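Long-range contacts in MlnE (Bacillus amyloliquefaciens subsp. plantarum, PDB 5D2E), which binds NADP+ in a B-type ketoreductase region and probably reduces beta-keto intermediates on the macrolactin polyketide assembly line: residues 175-181 against 210-216; 217-221 against 245-249. One frame throughout, in Å; residues are numbered along the deposited sequence.

Interaction 1 (175-181 against 210-216); sequences YLYENAE and AELKSMF
Y177 and E211 face each other across a parallel pairing of strands 175-180 and 210-214, two strands linked by helix 186-201 in a beta-alpha-beta crossover, as in Rossmann folds and consistent with the family of this region. Within these residues the backbone ladder runs from A210 N to Y175 O, through Y177 and N179, to the bond of E181 N with S214 O (2.9 Å). Its shortest rung joins L212 N to Y177 O at 2.7 Å.

The polar side chains meet on the face that carries Y177, N179 and E211. The carboxylate of E211 is carried toward N179 by an extended chain whose CG stands opposite the nitrogen (chi1 175°). E211 OE1 takes a weak bond from Y177 OH (2.8 Å), while E211 OE2 is met from above the carboxylate plane by N179 ND2 at 3.0 Å. The same amide nitrogen also reaches E183 O, so N179 ties the strand to the loop that follows it. Just past the strand ends, E181 OE1 accepts F216 N in a nearly straight bond (2.9 Å, 171°).

Apolar contact is of two sorts. The Y177 ring lies with one face over E211 CA, 4.0 Å from ring centroid to carbon, and the F216 ring sets a face over E181 CB. On the other face of the strands, L176 CD2 touches A210 CB at 3.8 Å, where helix 222-233 covers L176 and L212.

With one sound bond from N179 and a weak one from Y177, the buried E211 carboxylate is probably partly compensated and limited in its rotation.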
loop_
_atom_site.group_PDB
_atom_site.type_symbol
_atom_site.label_atom_id
_atom_site.label_comp_id
_atom_site.label_asym_id
_atom_site.label_seq_id
_atom_site.Cartn_x
_atom_site.Cartn_y
_atom_site.Cartn_z
ATOM N N TYR A 175 -9.358 -5.047 -12.623
ATOM C CA TYR A 175 -7.937 -5.106 -12.669
ATOM C C TYR A 175 -7.509 -6.490 -12.205
ATOM O O TYR A 175 -7.890 -6.914 -11.143
ATOM C CB TYR A 175 -7.366 -4.023 -11.775
ATOM C CG TYR A 175 -5.948 -4.233 -11.378
ATOM C CD1 TYR A 175 -4.892 -4.030 -12.257
ATOM C CD2 TYR A 175 -5.647 -4.699 -10.091
ATOM C CE1 TYR A 175 -3.579 -4.309 -11.857
ATOM C CE2 TYR A 175 -4.341 -4.963 -9.703
ATOM C CZ TYR A 175 -3.325 -4.764 -10.571
ATOM O OH TYR A 175 -2.046 -5.008 -10.063
ATOM N N LEU A 176 -6.687 -7.169 -13.027
ATOM C CA LEU A 176 -6.168 -8.504 -12.789
ATOM C C LEU A 176 -4.665 -8.525 -12.756
ATOM O O LEU A 176 -4.016 -7.844 -13.511
ATOM C CB LEU A 176 -6.590 -9.482 -13.904
ATOM C CG LEU A 176 -8.045 -9.425 -14.341
ATOM C CD1 LEU A 176 -8.378 -10.285 -15.556
ATOM C CD2 LEU A 176 -8.885 -9.822 -13.169
ATOM N N TYR A 177 -4.130 -9.341 -11.852
ATOM C CA TYR A 177 -2.728 -9.624 -11.812
ATOM C C TYR A 177 -2.503 -11.089 -11.433
ATOM O O TYR A 177 -3.325 -11.689 -10.754
ATOM C CB TYR A 177 -1.959 -8.758 -10.835
ATOM C CG TYR A 177 -2.257 -8.902 -9.385
ATOM C CD1 TYR A 177 -3.345 -8.240 -8.814
ATOM C CD2 TYR A 177 -1.451 -9.710 -8.550
ATOM C CE1 TYR A 177 -3.611 -8.334 -7.461
ATOM C CE2 TYR A 177 -1.709 -9.798 -7.192
ATOM C CZ TYR A 177 -2.800 -9.124 -6.665
ATOM O OH TYR A 177 -3.090 -9.221 -5.338
ATOM N N GLU A 178 -1.347 -11.597 -11.842
ATOM C CA GLU A 178 -0.976 -12.962 -11.590
ATOM C C GLU A 178 -0.052 -13.046 -10.393
ATOM O O GLU A 178 0.776 -12.168 -10.139
ATOM C CB GLU A 178 -0.233 -13.574 -12.746
ATOM C CG GLU A 178 -1.052 -13.717 -14.012
ATOM C CD GLU A 178 -0.223 -14.336 -15.130
ATOM O OE1 GLU A 178 1.018 -14.488 -14.998
ATOM O OE2 GLU A 178 -0.837 -14.721 -16.088
ATOM N N ASN A 179 -0.208 -14.148 -9.685
ATOM C CA ASN A 179 0.676 -14.512 -8.588
ATOM C C ASN A 179 0.750 -16.050 -8.572
ATOM O O ASN A 179 0.077 -16.703 -9.376
ATOM C CB ASN A 179 0.203 -13.914 -7.247
ATOM C CG ASN A 179 1.316 -13.955 -6.134
ATOM O OD1 ASN A 179 2.506 -14.085 -6.404
ATOM N ND2 ASN A 179 0.903 -13.795 -4.915
ATOM N N ALA A 180 1.581 -16.580 -7.680
ATOM C CA ALA A 180 1.695 -18.046 -7.514
ATOM C C ALA A 180 1.991 -18.380 -6.050
ATOM O O ALA A 180 2.608 -17.575 -5.306
ATOM C CB ALA A 180 2.806 -18.580 -8.391
ATOM N N GLU A 181 1.605 -19.593 -5.690
ATOM C CA GLU A 181 1.924 -20.167 -4.392
ATOM C C GLU A 181 3.406 -20.013 -4.144
ATOM O O GLU A 181 4.177 -20.247 -5.010
ATOM C CB GLU A 181 1.487 -21.634 -4.363
ATOM C CG GLU A 181 1.780 -22.323 -3.055
ATOM C CD GLU A 181 1.202 -23.735 -3.051
ATOM O OE1 GLU A 181 0.690 -24.198 -4.093
ATOM O OE2 GLU A 181 1.219 -24.358 -1.965
ATOM N N ALA A 210 -8.464 -8.349 -8.732
ATOM C CA ALA A 210 -8.505 -9.806 -8.573
ATOM C C ALA A 210 -7.075 -10.371 -8.815
ATOM O O ALA A 210 -6.447 -10.071 -9.822
ATOM C CB ALA A 210 -9.510 -10.441 -9.483
ATOM N N GLU A 211 -6.595 -11.131 -7.838
ATOM C CA GLU A 211 -5.354 -11.823 -7.905
ATOM C C GLU A 211 -5.654 -13.210 -8.487
ATOM O O GLU A 211 -6.651 -13.905 -8.109
ATOM C CB GLU A 211 -4.741 -11.968 -6.508
ATOM C CG GLU A 211 -3.473 -12.792 -6.486
ATOM C CD GLU A 211 -2.792 -12.853 -5.118
ATOM O OE1 GLU A 211 -2.870 -11.872 -4.441
ATOM O OE2 GLU A 211 -2.117 -13.819 -4.769
ATOM N N LEU A 212 -4.882 -13.551 -9.481
ATOM C CA LEU A 212 -5.007 -14.860 -10.133
ATOM C C LEU A 212 -3.825 -15.706 -9.664
ATOM O O LEU A 212 -2.721 -15.646 -10.245
ATOM C CB LEU A 212 -5.047 -14.713 -11.666
ATOM C CG LEU A 212 -6.082 -13.727 -12.222
ATOM C CD1 LEU A 212 -5.825 -13.423 -13.676
ATOM C CD2 LEU A 212 -7.481 -14.240 -12.022
ATOM N N LYS A 213 -4.042 -16.478 -8.603
ATOM C CA LYS A 213 -2.937 -17.233 -8.005
ATOM C C LYS A 213 -2.916 -18.691 -8.467
ATOM O O LYS A 213 -3.800 -19.468 -8.116
ATOM C CB LYS A 213 -2.978 -17.191 -6.483
ATOM C CG LYS A 213 -1.744 -17.841 -5.872
ATOM C CD LYS A 213 -1.439 -17.520 -4.444
ATOM C CE LYS A 213 -2.537 -17.832 -3.503
ATOM N NZ LYS A 213 -2.082 -17.273 -2.147
ATOM N N SER A 214 -1.920 -19.025 -9.256
ATOM C CA SER A 214 -1.620 -20.410 -9.577
ATOM C C SER A 214 -1.072 -21.132 -8.347
ATOM O O SER A 214 -0.198 -20.637 -7.684
ATOM C CB SER A 214 -0.538 -20.440 -10.625
ATOM O OG SER A 214 -1.175 -20.004 -11.795
ATOM N N MET A 215 -1.530 -22.335 -8.120
ATOM C CA MET A 215 -0.992 -23.167 -7.059
ATOM C C MET A 215 -0.091 -24.277 -7.660
ATOM O O MET A 215 -0.229 -24.616 -8.855
ATOM C CB MET A 215 -2.162 -23.784 -6.312
ATOM C CG MET A 215 -3.114 -22.775 -5.661
ATOM S SD MET A 215 -2.341 -21.630 -4.563
ATOM C CE MET A 215 -2.232 -22.617 -3.045
ATOM N N PHE A 216 0.747 -24.911 -6.869
ATOM C CA PHE A 216 1.569 -26.015 -7.405
ATOM C C PHE A 216 0.606 -27.123 -7.848
ATOM O O PHE A 216 -0.396 -27.425 -7.191
ATOM C CB PHE A 216 2.544 -26.564 -6.369
ATOM C CG PHE A 216 3.542 -25.569 -5.875
ATOM C CD1 PHE A 216 4.297 -24.777 -6.757
ATOM C CD2 PHE A 216 3.753 -25.410 -4.498
ATOM C CE1 PHE A 216 5.200 -23.833 -6.266
ATOM C CE2 PHE A 216 4.683 -24.506 -4.021
ATOM C CZ PHE A 216 5.403 -23.713 -4.902
#

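Interaction 2 (217-221 against 245-249); sequences DEPFT and YEPRH
F220 and P247 have the nearest CA atoms of the two segments, 6.0 Å apart, and no hydrogen bond spans the contact. Residues 245-249 form the turn of a beta hairpin between strands 242-245 and 249-257, closed by E246 N to H249 O, while 217-221 is the strand-to-helix connection of a Rossmann-like subdomain. T221 is the N-cap of helix 222-233, its OG1 accepting H224 N.

The F220 ring is the apolar anchor. F220 CE2 points at Y245 O (3.4 Å), which lies at the ring edge near its plane, and F220 CZ rests on Y245 CB at 3.9 Å. Behind this contact, I225 and V228 of helix 222-233 also touch the phenyl group. P247 adds an off-centre CH-pi contact, CG standing 4.3 Å from the F220 ring centroid. P247 CG also packs closely against E218 O (3.3 Å), so the proline is wedged between the carbonyl and the ring.

Nearer the surface, E218 reaches across the proline: CG lies anti to the backbone N (chi1 -171°) and grazes P247 CB, after which a bend at chi2 brings the carboxylate to the R248 side chain. The two side chains cross at about a right angle, their flat ends turned 31° apart. E218 OE2 approaches the edge of the guanidinium, near its plane, in a salt bridge to R248 NE (3.3 Å), and its other close neighbour there is R248 CD at 3.2 Å.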
loop_
_atom_site.group_PDB
_atom_site.type_symbol
_atom_site.label_atom_id
_atom_site.label_comp_id
_atom_site.label_asym_id
_atom_site.label_seq_id
_atom_site.Cartn_x
_atom_site.Cartn_y
_atom_site.Cartn_z
ATOM N N ASP A 217 0.808 -27.682 -9.016
ATOM C CA ASP A 217 -0.211 -28.640 -9.513
ATOM C C ASP A 217 -1.637 -28.101 -9.705
ATOM O O ASP A 217 -2.582 -28.877 -9.778
ATOM C CB ASP A 217 -0.298 -29.850 -8.556
ATOM C CG ASP A 217 1.041 -30.554 -8.413
ATOM O OD1 ASP A 217 1.718 -30.768 -9.458
ATOM O OD2 ASP A 217 1.432 -30.863 -7.266
ATOM N N GLU A 218 -1.832 -26.798 -9.799
ATOM C CA GLU A 218 -3.187 -26.314 -10.087
ATOM C C GLU A 218 -2.978 -24.935 -10.738
ATOM O O GLU A 218 -3.238 -23.892 -10.097
ATOM C CB GLU A 218 -3.972 -26.313 -8.785
ATOM C CG GLU A 218 -5.444 -26.040 -8.884
ATOM C CD GLU A 218 -6.261 -26.842 -7.894
ATOM O OE1 GLU A 218 -6.306 -26.560 -6.652
ATOM O OE2 GLU A 218 -6.923 -27.764 -8.384
ATOM N N PRO A 219 -2.437 -24.930 -11.981
ATOM C CA PRO A 219 -2.175 -23.677 -12.700
ATOM C C PRO A 219 -3.443 -22.972 -13.107
ATOM O O PRO A 219 -4.478 -23.596 -13.212
ATOM C CB PRO A 219 -1.404 -24.109 -13.936
ATOM C CG PRO A 219 -1.833 -25.527 -14.153
ATOM C CD PRO A 219 -2.041 -26.106 -12.790
ATOM N N PHE A 220 -3.379 -21.633 -13.147
ATOM C CA PHE A 220 -4.430 -20.838 -13.766
ATOM C C PHE A 220 -4.301 -20.915 -15.267
ATOM O O PHE A 220 -3.436 -20.343 -15.834
ATOM C CB PHE A 220 -4.330 -19.372 -13.396
ATOM C CG PHE A 220 -5.422 -18.934 -12.541
ATOM C CD1 PHE A 220 -6.625 -18.548 -13.097
ATOM C CD2 PHE A 220 -5.275 -18.885 -11.197
ATOM C CE1 PHE A 220 -7.718 -18.186 -12.300
ATOM C CE2 PHE A 220 -6.357 -18.523 -10.398
ATOM C CZ PHE A 220 -7.570 -18.191 -10.921
ATOM N N THR A 221 -5.212 -21.582 -15.892
ATOM C CA THR A 221 -5.259 -21.650 -17.340
ATOM C C THR A 221 -5.981 -20.427 -17.856
ATOM O O THR A 221 -6.665 -19.738 -17.099
ATOM C CB THR A 221 -6.053 -22.899 -17.773
ATOM O OG1 THR A 221 -7.411 -22.809 -17.298
ATOM C CG2 THR A 221 -5.394 -24.159 -17.136
ATOM N N TYR A 245 -8.148 -15.173 -6.083
ATOM C CA TYR A 245 -8.650 -16.390 -6.698
ATOM C C TYR A 245 -7.576 -17.410 -6.859
ATOM O O TYR A 245 -6.480 -17.110 -7.317
ATOM C CB TYR A 245 -9.201 -16.079 -8.095
ATOM C CG TYR A 245 -10.469 -15.274 -8.083
ATOM C CD1 TYR A 245 -11.716 -15.869 -7.959
ATOM C CD2 TYR A 245 -10.418 -13.887 -8.182
ATOM C CE1 TYR A 245 -12.881 -15.099 -7.904
ATOM C CE2 TYR A 245 -11.581 -13.112 -8.145
ATOM C CZ TYR A 245 -12.788 -13.729 -8.010
ATOM O OH TYR A 245 -13.873 -12.948 -8.006
ATOM N N GLU A 246 -7.857 -18.620 -6.390
ATOM C CA GLU A 246 -7.095 -19.785 -6.830
ATOM C C GLU A 246 -8.020 -20.459 -7.824
ATOM O O GLU A 246 -9.205 -20.142 -7.872
ATOM C CB GLU A 246 -6.807 -20.708 -5.630
ATOM C CG GLU A 246 -5.825 -20.107 -4.646
ATOM C CD GLU A 246 -5.663 -20.866 -3.353
ATOM O OE1 GLU A 246 -6.158 -21.988 -3.289
ATOM O OE2 GLU A 246 -5.003 -20.326 -2.457
ATOM N N PRO A 247 -7.533 -21.481 -8.533
ATOM C CA PRO A 247 -8.448 -22.130 -9.479
ATOM C C PRO A 247 -9.687 -22.786 -8.882
ATOM O O PRO A 247 -10.755 -22.698 -9.477
ATOM C CB PRO A 247 -7.541 -23.130 -10.172
ATOM C CG PRO A 247 -6.176 -22.487 -10.074
ATOM C CD PRO A 247 -6.152 -21.969 -8.671
ATOM N N ARG A 248 -9.610 -23.294 -7.654
ATOM C CA ARG A 248 -10.793 -23.957 -7.017
ATOM C C ARG A 248 -11.457 -23.245 -5.807
ATOM O O ARG A 248 -12.490 -23.645 -5.321
ATOM C CB ARG A 248 -10.377 -25.383 -6.623
ATOM C CG ARG A 248 -10.075 -26.243 -7.841
ATOM C CD ARG A 248 -9.989 -27.727 -7.485
ATOM N NE ARG A 248 -10.140 -28.412 -8.757
ATOM C CZ ARG A 248 -11.242 -29.034 -9.205
ATOM N NH1 ARG A 248 -12.336 -29.191 -8.464
ATOM N NH2 ARG A 248 -11.207 -29.560 -10.412
ATOM N N HIS A 249 -10.826 -22.186 -5.336
ATOM C CA HIS A 249 -11.218 -21.471 -4.117
ATOM C C HIS A 249 -10.897 -19.985 -4.287
ATOM O O HIS A 249 -10.012 -19.636 -5.026
ATOM C CB HIS A 249 -10.436 -21.970 -2.929
ATOM C CG HIS A 249 -10.694 -23.404 -2.586
ATOM N ND1 HIS A 249 -9.926 -24.440 -3.083
ATOM C CD2 HIS A 249 -11.679 -23.974 -1.850
ATOM C CE1 HIS A 249 -10.412 -25.586 -2.622
ATOM N NE2 HIS A 249 -11.464 -25.322 -1.867
#

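In the fold
Interactions 1 and 2 follow one another along the chain, their centres 8 Å apart. Strand 205-214 leads through M215 and F216 to the 217-221 loop, and its edge away from strand 171-180 receives the hairpin strand of interaction 2: E211 O probably accepts Y245 N and K213 N probably bonds Y245 O, both at 2.8 Å. K213 O packs on F220 CD2 and on P247 CD, each at 3.5 Å, and S214 OG accepts F220 N. Strand 205-214 is thus held from both edges. Both contacts lie away from the NADP+ pocket, between residues 280 and 452, and belong to a Rossmann-like part of the chain without the cofactor, probably the structural subdomain of modular ketoreductases.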